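Local coordinates for protein superoxide dismutase [Mn], mitochondrial (Saccharomyces cerevisiae S288C, PDB 4F6E) that converts superoxide radicals to hydrogen peroxide and dioxygen using one manganese ion per subunit, at residues A126-S131 against Q150-D155. The protein carries 2 engineered substitutions. Sequence-based numbering, arbitrary orientation.
Sequences AGVQGS and QTYNQD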
ATOM      1  N   ALA A 126     -10.023  15.064   7.208  1.00 13.00           N
ATOM      2  CA  ALA A 126     -11.281  14.342   7.051  1.00 16.26           C
ATOM      3  C   ALA A 126     -11.135  13.230   6.017  1.00 17.47           C
ATOM      4  O   ALA A 126     -11.819  12.207   6.096  1.00 17.85           O
ATOM      5  CB  ALA A 126     -12.382  15.301   6.644  1.00 20.79           C
ATOM      6  N   GLY A 127     -10.229  13.426   5.061  1.00 11.47           N
ATOM      7  CA  GLY A 127     -10.006  12.447   4.010  1.00 10.65           C
ATOM      8  C   GLY A 127      -9.124  11.265   4.349  1.00 12.60           C
ATOM      9  O   GLY A 127      -8.961  10.360   3.529  1.00 13.95           O
ATOM     10  N   VAL A 128      -8.540  11.259   5.543  1.00 12.49           N
ATOM     11  CA  VAL A 128      -7.800  10.093   6.005  1.00 11.99           C
ATOM     12  C   VAL A 128      -8.795   8.974   6.324  1.00 12.70           C
ATOM     13  O   VAL A 128      -9.593   9.084   7.254  1.00 16.51           O
ATOM     14  CB  VAL A 128      -6.910  10.415   7.223  1.00 14.31           C
ATOM     15  CG1 VAL A 128      -6.195   9.150   7.710  1.00 16.08           C
ATOM     16  CG2 VAL A 128      -5.878  11.489   6.842  1.00 14.69           C
ATOM     17  N   GLN A 129      -8.744   7.914   5.520  1.00 10.77           N
ATOM     18  CA  GLN A 129      -9.700   6.821   5.621  1.00  9.74           C
ATOM     19  C   GLN A 129      -9.056   5.634   6.334  1.00 12.00           C
ATOM     20  O   GLN A 129      -8.690   4.625   5.718  1.00 14.46           O
ATOM     21  CB  GLN A 129     -10.211   6.440   4.227  1.00 12.23           C
ATOM     22  CG  GLN A 129     -11.114   7.501   3.618  1.00 14.36           C
ATOM     23  CD  GLN A 129     -11.541   7.214   2.185  1.00 17.10           C
ATOM     24  OE1 GLN A 129     -10.832   6.550   1.418  1.00 20.60           O
ATOM     25  NE2 GLN A 129     -12.709   7.724   1.817  1.00 23.01           N
ATOM     26  N   GLY A 130      -8.953   5.767   7.656  1.00 11.22           N
ATOM     27  CA  GLY A 130      -8.195   4.859   8.498  1.00 10.86           C
ATOM     28  C   GLY A 130      -7.457   5.710   9.518  1.00  7.52           C
ATOM     29  O   GLY A 130      -7.888   6.834   9.808  1.00 12.00           O
ATOM     30  N   SER A 131      -6.359   5.188  10.053  1.00  7.53           N
ATOM     31  CA  SER A 131      -5.502   5.957  10.958  1.00  8.33           C
ATOM     32  C   SER A 131      -4.477   6.700  10.128  1.00  7.40           C
ATOM     33  O   SER A 131      -4.025   6.184   9.121  1.00  9.10           O
ATOM     34  CB  SER A 131      -4.725   5.022  11.884  1.00  9.28           C
ATOM     35  OG  SER A 131      -5.578   4.214  12.685  1.00 10.85           O
ATOM     36  N   GLN A 150      -1.151  13.959   3.242  1.00  8.73           N
ATOM     37  CA  GLN A 150      -1.701  12.964   4.150  1.00  9.67           C
ATOM     38  C   GLN A 150      -0.753  11.788   4.263  1.00 11.94           C
ATOM     39  O   GLN A 150      -0.143  11.384   3.275  1.00 14.24           O
ATOM     40  CB  GLN A 150      -3.026  12.416   3.603  1.00  9.17           C
ATOM     41  CG  GLN A 150      -4.160  13.411   3.579  1.00 15.44           C
ATOM     42  CD  GLN A 150      -5.198  13.065   2.535  1.00 21.84           C
ATOM     43  OE1 GLN A 150      -4.861  12.749   1.397  1.00 28.37           O
ATOM     44  NE2 GLN A 150      -6.468  13.129   2.914  1.00 15.75           N
ATOM     45  N   THR A 151      -0.637  11.226   5.459  1.00  8.84           N
ATOM     46  CA  THR A 151       0.008   9.914   5.591  1.00  8.93           C
ATOM     47  C   THR A 151      -0.901   8.950   6.331  1.00  8.65           C
ATOM     48  O   THR A 151      -1.813   9.361   7.060  1.00 10.20           O
ATOM     49  CB  THR A 151       1.386   9.960   6.293  1.00  9.76           C
ATOM     50  OG1 THR A 151       1.228  10.249   7.687  1.00 10.55           O
ATOM     51  CG2 THR A 151       2.314  10.984   5.652  1.00  9.87           C
ATOM     52  N   TYR A 152      -0.660   7.660   6.121  1.00  9.02           N
ATOM     53  CA  TYR A 152      -1.400   6.628   6.837  1.00 11.96           C
ATOM     54  C   TYR A 152      -0.586   5.983   7.943  1.00  9.25           C
ATOM     55  O   TYR A 152       0.646   5.911   7.875  1.00  7.32           O
ATOM     56  CB  TYR A 152      -1.948   5.577   5.866  1.00 10.55           C
ATOM     57  CG  TYR A 152      -3.216   6.056   5.218  1.00 12.46           C
ATOM     58  CD1 TYR A 152      -4.456   5.578   5.626  1.00 13.14           C
ATOM     59  CD2 TYR A 152      -3.181   7.021   4.223  1.00 14.03           C
ATOM     60  CE1 TYR A 152      -5.626   6.036   5.036  1.00 15.71           C
ATOM     61  CE2 TYR A 152      -4.350   7.493   3.636  1.00 13.40           C
ATOM     62  CZ  TYR A 152      -5.565   6.996   4.050  1.00 16.10           C
ATOM     63  OH  TYR A 152      -6.719   7.465   3.460  1.00 17.78           O
ATOM     64  N   ASN A 153      -1.285   5.543   8.986  1.00  8.94           N
ATOM     65  CA  ASN A 153      -0.670   4.829  10.103  1.00  8.75           C
ATOM     66  C   ASN A 153       0.413   5.664  10.754  1.00  7.77           C
ATOM     67  O   ASN A 153       0.122   6.776  11.170  1.00  9.29           O
ATOM     68  CB  ASN A 153      -0.207   3.456   9.630  1.00 11.10           C
ATOM     69  CG  ASN A 153      -1.354   2.691   9.014  1.00 13.58           C
ATOM     70  OD1 ASN A 153      -2.449   2.691   9.568  1.00 11.85           O
ATOM     71  ND2 ASN A 153      -1.145   2.125   7.833  1.00 16.85           N
ATOM     72  N   GLN A 154       1.643   5.166  10.830  1.00  8.84           N
ATOM     73  CA  GLN A 154       2.730   6.012  11.314  1.00  9.70           C
ATOM     74  C   GLN A 154       3.738   6.346  10.220  1.00  8.61           C
ATOM     75  O   GLN A 154       4.897   6.668  10.503  1.00 10.55           O
ATOM     76  CB  GLN A 154       3.414   5.426  12.563  1.00 11.33           C
ATOM     77  CG  GLN A 154       2.504   5.318  13.788  1.00  8.56           C
ATOM     78  CD  GLN A 154       1.942   6.658  14.255  1.00  9.33           C
ATOM     79  OE1 GLN A 154       2.401   7.731  13.844  1.00  8.98           O
ATOM     80  NE2 GLN A 154       0.941   6.596  15.129  1.00 11.15           N
ATOM     81  N   ASP A 155       3.292   6.317   8.966  1.00  8.52           N
ATOM     82  CA  ASP A 155       4.135   6.842   7.898  1.00  9.85           C
ATOM     83  C   ASP A 155       4.371   8.323   8.172  1.00 10.23           C
ATOM     84  O   ASP A 155       3.549   8.992   8.800  1.00 12.38           O
ATOM     85  CB  ASP A 155       3.491   6.636   6.532  1.00 11.14           C
ATOM     86  CG  ASP A 155       3.367   5.162   6.156  1.00 15.53           C
ATOM     87  OD1 ASP A 155       3.977   4.305   6.831  1.00 21.54           O
ATOM     88  OD2 ASP A 155       2.660   4.866   5.175  1.00 16.47           O
TER
HETATM   89  O   HOH W   1      -5.098   2.681   9.399  1.00  9.78           O
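S131 and N153 mark the closest backbone approach, their CA atoms 5.0 Å apart, and from there the two segments, whose end-to-end directions differ by 22°, separate to 7.0 Å between the CA atoms of V128 and Q150. At the near end, N153 N donates to S131 O over 2.8 Å; the N-H points almost straight at the oxygen (174°) but reaches it from above the carbonyl plane. The same oxygen receives a CA-H...O contact from Y152. Water 1 adds a bridge, accepting from S131 N and donating to N153 OD1, which ties the N153 side chain to the loop.

At the edge of the three-stranded antiparallel sheet of the C-terminal domain, the loop leading into central strand 132-136 thus packs on the end of strand 148-152, which passes into a type II' turn from Y152 to D155. The wider gap is spanned by Y152. Its CG lies beside the backbone N and anti to the carbonyl carbon (chi1 -81°). The reach of the ring to the 126-131 loop is shown by its OH, which accepts a nearly linear bond from Q129 N at 2.9 Å. V128 CG1 sits over one ring face, offset toward the rim and 4.1 Å from CE1, while Q129 O meets the ring edge in its plane. Beside this, V128 CG2 lies against Q150 CG, and Q150 NE2 comes to 3.5 Å from G127 C while bonding the backbone O of modified lysine 124.

G130 has a positive phi at which a CB would press on the carbonyl O of Q129. Across the subunit interface, S131 OG hydrogen-bonds S131 OG of the second subunit, and the Q129 amide bonds Q69 and N70 there. The S131 side chain lies about 9 Å from the bound manganese ion.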